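Local atomic coordinates of tumor necrosis factor-inducible gene 6 protein (PDB entry 2PF5), a protein that binds hyaluronan through its Link module and transfers heavy chains from inter-alpha-inhibitor onto hyaluronan during extracellular matrix remodelling. Residues Val46-Pro60 with Asp77-Tyr91. Numbering follows the deposited sequence. Where two conformers were deposited one is given.
Sequences VCAAGWMAKGRVGYP and DYGIRLNRSERWDAY
With CG opposite the carbonyl carbon in both Trp51 (chi1 -65°) and Trp88 (chi1 -65°), the two side chains cross at about a right angle and the indoles form an edge-to-face (T-shaped) pair, the edge of Trp88 toward the face of Trp51, against one face of the mixed beta sheet of the Link module. Trp88 CD1 lies 3.6 Å from Trp51 CE2. Val57 wedges against both: CG1 makes a CH-pi contact over the five-membered ring of Trp88, 8° off its normal, while CG2 lies over the face of Trp51, offset toward its rim, and against Arg81 CG. Outside the pair, Trp51 NE1 donates to Leu14 O. Strand 50-51 runs parallel to strand 89-91, with Trp51 N bonded to Asp89 O and Tyr91 N to Trp51 O, whereas strand 56-60 pairs antiparallel with strand 77-80. The Glu86 carboxylate is gripped side-on by Arg81 NE and NH1 through syn lone pairs, and OE1 also accepts from Trp88 NE1 (2.9 Å), which holds the indole's rotation. On the opposite face of the sheet from Val57, Arg56 NH1 forms a salt bridge with Asp77 OD1, which Gly79 N reaches from the carboxylate's other face in an Asx turn. At the far end, Tyr91 OH donates to Ala48 O at 2.6 Å, in the carbonyl plane.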
loop_
_atom_site.group_PDB
_atom_site.type_symbol
_atom_site.label_atom_id
_atom_site.label_comp_id
_atom_site.label_asym_id
_atom_site.label_seq_id
_atom_site.Cartn_x
_atom_site.Cartn_y
_atom_site.Cartn_z
ATOM N N VAL A 46 4.863 -5.356 -6.578
ATOM C CA VAL A 46 5.182 -5.901 -5.250
ATOM C C VAL A 46 4.098 -6.936 -4.909
ATOM O O VAL A 46 2.919 -6.621 -4.962
ATOM C CB VAL A 46 5.184 -4.821 -4.127
ATOM C CG1 VAL A 46 5.642 -5.442 -2.816
ATOM C CG2 VAL A 46 6.075 -3.618 -4.471
ATOM N N CYS A 47 4.505 -8.158 -4.579
ATOM C CA CYS A 47 3.514 -9.175 -4.223
ATOM C C CYS A 47 3.261 -9.152 -2.705
ATOM O O CYS A 47 3.633 -10.074 -1.993
ATOM C CB CYS A 47 3.905 -10.567 -4.732
ATOM S SG CYS A 47 2.478 -11.717 -4.674
ATOM N N ALA A 48 2.647 -8.071 -2.238
ATOM C CA ALA A 48 2.364 -7.879 -0.811
ATOM C C ALA A 48 1.236 -6.887 -0.642
ATOM O O ALA A 48 1.351 -5.710 -1.036
ATOM C CB ALA A 48 3.631 -7.398 -0.054
ATOM N N ALA A 49 0.137 -7.348 -0.044
ATOM C CA ALA A 49 -1.020 -6.497 0.158
ATOM C C ALA A 49 -0.631 -5.394 1.149
ATOM O O ALA A 49 0.019 -5.671 2.172
ATOM C CB ALA A 49 -2.196 -7.337 0.706
ATOM N N GLY A 50 -1.043 -4.170 0.860
ATOM C CA GLY A 50 -0.801 -3.049 1.743
ATOM C C GLY A 50 -1.954 -2.073 1.816
ATOM O O GLY A 50 -2.687 -1.902 0.850
ATOM N N TRP A 51 -2.062 -1.389 2.958
ATOM C CA TRP A 51 -2.941 -0.236 3.113
ATOM C C TRP A 51 -2.581 0.907 2.142
ATOM O O TRP A 51 -1.400 1.186 1.869
ATOM C CB TRP A 51 -2.876 0.314 4.546
ATOM C CG TRP A 51 -3.396 -0.641 5.609
ATOM C CD1 TRP A 51 -2.655 -1.373 6.501
ATOM C CD2 TRP A 51 -4.777 -0.927 5.891
ATOM N NE1 TRP A 51 -3.507 -2.112 7.321
ATOM C CE2 TRP A 51 -4.808 -1.849 6.959
ATOM C CE3 TRP A 51 -5.991 -0.488 5.335
ATOM C CZ2 TRP A 51 -6.022 -2.336 7.510
ATOM C CZ3 TRP A 51 -7.208 -0.998 5.854
ATOM C CH2 TRP A 51 -7.202 -1.907 6.944
ATOM N N MET A 52 -3.623 1.570 1.661
ATOM C CA MET A 52 -3.478 2.763 0.838
ATOM C C MET A 52 -4.563 3.752 1.216
ATOM O O MET A 52 -5.316 3.506 2.153
ATOM C CB MET A 52 -3.442 2.389 -0.665
ATOM C CG MET A 52 -4.789 1.993 -1.249
ATOM S SD MET A 52 -4.700 1.306 -2.950
ATOM C CE MET A 52 -4.246 -0.319 -2.541
ATOM N N ALA A 53 -4.653 4.880 0.509
ATOM C CA ALA A 53 -5.582 5.928 0.886
ATOM C C ALA A 53 -7.023 5.391 1.011
ATOM O O ALA A 53 -7.457 4.481 0.292
ATOM C CB ALA A 53 -5.531 7.074 -0.091
ATOM N N LYS A 54 -7.744 5.954 1.969
ATOM C CA LYS A 54 -9.157 5.652 2.181
ATOM C C LYS A 54 -9.402 4.315 2.883
ATOM O O LYS A 54 -10.526 3.894 3.038
ATOM C CB LYS A 54 -9.936 5.707 0.869
ATOM C CG LYS A 54 -10.132 7.082 0.294
ATOM C CD LYS A 54 -11.056 7.044 -0.900
ATOM C CE LYS A 54 -12.519 6.876 -0.472
ATOM N NZ LYS A 54 -13.401 6.075 -1.400
ATOM N N GLY A 55 -8.328 3.656 3.288
ATOM C CA GLY A 55 -8.396 2.337 3.871
ATOM C C GLY A 55 -8.590 1.171 2.917
ATOM O O GLY A 55 -8.974 0.102 3.326
ATOM N N ARG A 56 -8.318 1.380 1.638
ATOM C CA ARG A 56 -8.184 0.280 0.702
ATOM C C ARG A 56 -6.941 -0.566 0.966
ATOM O O ARG A 56 -5.955 -0.054 1.438
ATOM C CB ARG A 56 -8.154 0.807 -0.726
ATOM C CG ARG A 56 -8.472 -0.231 -1.774
ATOM C CD ARG A 56 -8.706 0.325 -3.162
ATOM N NE ARG A 56 -9.858 1.196 -3.221
ATOM C CZ ARG A 56 -11.096 0.766 -3.202
ATOM N NH1 ARG A 56 -11.339 -0.524 -3.167
ATOM N NH2 ARG A 56 -12.091 1.622 -3.246
ATOM N N VAL A 57 -6.994 -1.851 0.635
ATOM C CA VAL A 57 -5.823 -2.694 0.697
ATOM C C VAL A 57 -5.682 -3.309 -0.688
ATOM O O VAL A 57 -6.653 -3.698 -1.297
ATOM C CB VAL A 57 -5.965 -3.773 1.773
ATOM C CG1 VAL A 57 -4.839 -4.837 1.662
ATOM C CG2 VAL A 57 -5.939 -3.131 3.173
ATOM N N GLY A 58 -4.462 -3.407 -1.192
ATOM C CA GLY A 58 -4.291 -4.101 -2.459
ATOM C C GLY A 58 -2.815 -4.199 -2.775
ATOM O O GLY A 58 -1.964 -3.914 -1.931
ATOM N N TYR A 59 -2.509 -4.626 -3.993
ATOM C CA TYR A 59 -1.081 -4.698 -4.374
ATOM C C TYR A 59 -0.930 -4.718 -5.877
ATOM O O TYR A 59 -1.790 -5.252 -6.565
ATOM C CB TYR A 59 -0.376 -5.913 -3.758
ATOM C CG TYR A 59 -0.940 -7.277 -4.096
ATOM C CD1 TYR A 59 -0.394 -8.046 -5.134
ATOM C CD2 TYR A 59 -1.964 -7.844 -3.329
ATOM C CE1 TYR A 59 -0.877 -9.329 -5.428
ATOM C CE2 TYR A 59 -2.460 -9.143 -3.623
ATOM C CZ TYR A 59 -1.909 -9.865 -4.663
ATOM O OH TYR A 59 -2.379 -11.123 -4.951
ATOM N N PRO A 60 0.178 -4.126 -6.380
ATOM C CA PRO A 60 0.341 -4.012 -7.830
ATOM C C PRO A 60 1.035 -5.197 -8.499
ATOM O O PRO A 60 2.138 -5.605 -8.073
ATOM C CB PRO A 60 1.188 -2.730 -7.984
ATOM C CG PRO A 60 2.027 -2.651 -6.748
ATOM C CD PRO A 60 1.250 -3.416 -5.632
ATOM N N ASP A 77 -7.418 -5.881 -5.848
ATOM C CA ASP A 77 -8.138 -5.010 -4.911
ATOM C C ASP A 77 -8.696 -5.887 -3.758
ATOM O O ASP A 77 -9.516 -6.747 -3.997
ATOM C CB ASP A 77 -9.283 -4.276 -5.687
ATOM C CG ASP A 77 -10.191 -3.421 -4.783
ATOM O OD1 ASP A 77 -9.696 -2.823 -3.795
ATOM O OD2 ASP A 77 -11.391 -3.298 -5.123
ATOM N N TYR A 78 -8.230 -5.680 -2.526
ATOM C CA TYR A 78 -8.852 -6.343 -1.366
ATOM C C TYR A 78 -9.947 -5.441 -0.783
ATOM O O TYR A 78 -10.562 -5.763 0.237
ATOM C CB TYR A 78 -7.798 -6.632 -0.286
ATOM C CG TYR A 78 -6.884 -7.826 -0.531
ATOM C CD1 TYR A 78 -6.895 -8.539 -1.736
ATOM C CD2 TYR A 78 -5.982 -8.220 0.458
ATOM C CE1 TYR A 78 -6.058 -9.639 -1.926
ATOM C CE2 TYR A 78 -5.121 -9.290 0.263
ATOM C CZ TYR A 78 -5.164 -9.994 -0.918
ATOM O OH TYR A 78 -4.313 -11.087 -1.069
ATOM N N GLY A 79 -10.207 -4.312 -1.446
ATOM C CA GLY A 79 -11.284 -3.412 -1.048
ATOM C C GLY A 79 -10.994 -2.478 0.120
ATOM O O GLY A 79 -10.004 -2.615 0.807
ATOM N N ILE A 80 -11.903 -1.536 0.366
ATOM C CA ILE A 80 -11.789 -0.737 1.591
ATOM C C ILE A 80 -12.313 -1.629 2.720
ATOM O O ILE A 80 -13.483 -2.053 2.681
ATOM C CB ILE A 80 -12.591 0.551 1.494
ATOM C CG1 ILE A 80 -11.956 1.480 0.421
ATOM C CG2 ILE A 80 -12.672 1.249 2.898
ATOM C CD1 ILE A 80 -12.922 2.578 0.028
ATOM N N ARG A 81 -11.427 -1.901 3.674
ATOM C CA ARG A 81 -11.611 -2.896 4.739
ATOM C C ARG A 81 -12.462 -2.315 5.852
ATOM O O ARG A 81 -12.195 -1.221 6.353
ATOM C CB ARG A 81 -10.258 -3.326 5.310
ATOM C CG ARG A 81 -9.176 -3.733 4.200
ATOM C CD ARG A 81 -9.648 -4.895 3.343
ATOM N NE ARG A 81 -9.966 -6.074 4.140
ATOM C CZ ARG A 81 -10.778 -7.068 3.777
ATOM N NH1 ARG A 81 -10.990 -8.051 4.639
ATOM N NH2 ARG A 81 -11.418 -7.085 2.597
ATOM N N LEU A 82 -13.492 -3.061 6.235
ATOM C CA LEU A 82 -14.294 -2.660 7.376
ATOM C C LEU A 82 -13.439 -2.588 8.654
ATOM O O LEU A 82 -13.525 -1.632 9.428
ATOM C CB LEU A 82 -15.479 -3.613 7.547
ATOM C CG LEU A 82 -16.321 -3.060 8.696
ATOM C CD1 LEU A 82 -17.459 -2.228 8.207
ATOM C CD2 LEU A 82 -16.767 -4.190 9.536
ATOM N N ASN A 83 -12.611 -3.607 8.872
ATOM C CA ASN A 83 -11.832 -3.716 10.092
ATOM C C ASN A 83 -10.478 -3.052 9.870
ATOM O O ASN A 83 -9.614 -3.630 9.204
ATOM C CB ASN A 83 -11.662 -5.184 10.475
ATOM C CG ASN A 83 -10.856 -5.386 11.734
ATOM O OD1 ASN A 83 -10.393 -4.442 12.378
ATOM N ND2 ASN A 83 -10.635 -6.645 12.065
ATOM N N ARG A 84 -10.320 -1.835 10.393
ATOM C CA ARG A 84 -9.038 -1.088 10.246
ATOM C C ARG A 84 -7.930 -1.560 11.174
ATOM O O ARG A 84 -6.819 -1.025 11.131
ATOM C CB ARG A 84 -9.246 0.435 10.356
ATOM C CG ARG A 84 -10.247 1.002 9.318
ATOM C CD ARG A 84 -9.876 0.806 7.878
ATOM N NE ARG A 84 -10.968 1.253 7.000
ATOM C CZ ARG A 84 -11.281 2.527 6.743
ATOM N NH1 ARG A 84 -10.571 3.536 7.261
ATOM N NH2 ARG A 84 -12.327 2.798 5.966
ATOM N N SER A 85 -8.205 -2.574 11.982
ATOM C CA SER A 85 -7.157 -3.181 12.810
ATOM C C SER A 85 -6.575 -4.426 12.130
ATOM O O SER A 85 -5.723 -5.112 12.693
ATOM C CB SER A 85 -7.641 -3.471 14.246
ATOM O OG SER A 85 -8.488 -4.607 14.311
ATOM N N GLU A 86 -7.021 -4.709 10.900
ATOM C CA GLU A 86 -6.351 -5.758 10.135
ATOM C C GLU A 86 -4.894 -5.332 9.953
ATOM O O GLU A 86 -4.601 -4.112 9.893
ATOM C CB GLU A 86 -7.010 -5.956 8.768
ATOM C CG GLU A 86 -8.373 -6.695 8.843
ATOM C CD GLU A 86 -9.009 -6.857 7.466
ATOM O OE1 GLU A 86 -8.377 -6.419 6.456
ATOM O OE2 GLU A 86 -10.138 -7.393 7.384
ATOM N N ARG A 87 -3.985 -6.296 9.846
ATOM C CA ARG A 87 -2.540 -5.979 9.714
ATOM C C ARG A 87 -2.009 -6.354 8.317
ATOM O O ARG A 87 -2.080 -7.503 7.886
ATOM C CB ARG A 87 -1.713 -6.646 10.828
ATOM C CG ARG A 87 -2.120 -6.188 12.229
ATOM C CD ARG A 87 -1.500 -7.086 13.260
ATOM N NE ARG A 87 -0.271 -6.464 13.720
ATOM C CZ ARG A 87 0.671 -7.058 14.449
ATOM N NH1 ARG A 87 1.726 -6.349 14.812
ATOM N NH2 ARG A 87 0.582 -8.342 14.796
ATOM N N TRP A 88 -1.499 -5.348 7.613
ATOM C CA TRP A 88 -1.044 -5.508 6.239
ATOM C C TRP A 88 0.259 -4.711 6.122
ATOM O O TRP A 88 0.800 -4.241 7.115
ATOM C CB TRP A 88 -2.090 -4.947 5.269
ATOM C CG TRP A 88 -3.453 -5.704 5.262
ATOM C CD1 TRP A 88 -4.652 -5.260 5.766
ATOM C CD2 TRP A 88 -3.704 -7.013 4.730
ATOM N NE1 TRP A 88 -5.649 -6.200 5.546
ATOM C CE2 TRP A 88 -5.092 -7.288 4.920
ATOM C CE3 TRP A 88 -2.903 -7.975 4.095
ATOM C CZ2 TRP A 88 -5.686 -8.482 4.483
ATOM C CZ3 TRP A 88 -3.485 -9.174 3.679
ATOM C CH2 TRP A 88 -4.874 -9.414 3.866
ATOM N N ASP A 89 0.742 -4.508 4.898
ATOM C CA ASP A 89 1.860 -3.603 4.727
ATOM C C ASP A 89 1.310 -2.201 4.423
ATOM O O ASP A 89 0.136 -1.903 4.706
ATOM C CB ASP A 89 2.804 -4.155 3.637
ATOM C CG ASP A 89 3.565 -5.392 4.093
ATOM O OD1 ASP A 89 3.695 -5.656 5.324
ATOM O OD2 ASP A 89 4.059 -6.114 3.202
ATOM N N ALA A 90 2.133 -1.339 3.822
ATOM C CA ALA A 90 1.722 0.019 3.488
ATOM C C ALA A 90 2.259 0.386 2.102
ATOM O O ALA A 90 3.370 0.010 1.753
ATOM C CB ALA A 90 2.254 1.008 4.525
ATOM N N TYR A 91 1.453 1.117 1.339
ATOM C CA TYR A 91 1.894 1.771 0.096
ATOM C C TYR A 91 1.899 3.265 0.333
ATOM O O TYR A 91 0.851 3.864 0.607
ATOM C CB TYR A 91 1.016 1.370 -1.119
ATOM C CG TYR A 91 1.382 -0.009 -1.539
ATOM C CD1 TYR A 91 0.600 -1.094 -1.140
ATOM C CD2 TYR A 91 2.579 -0.258 -2.257
ATOM C CE1 TYR A 91 0.959 -2.404 -1.484
ATOM C CE2 TYR A 91 2.957 -1.561 -2.591
ATOM C CZ TYR A 91 2.126 -2.632 -2.196
ATOM O OH TYR A 91 2.466 -3.930 -2.498
HETATM O O HOH W 1 -4.434 -12.254 -3.410
#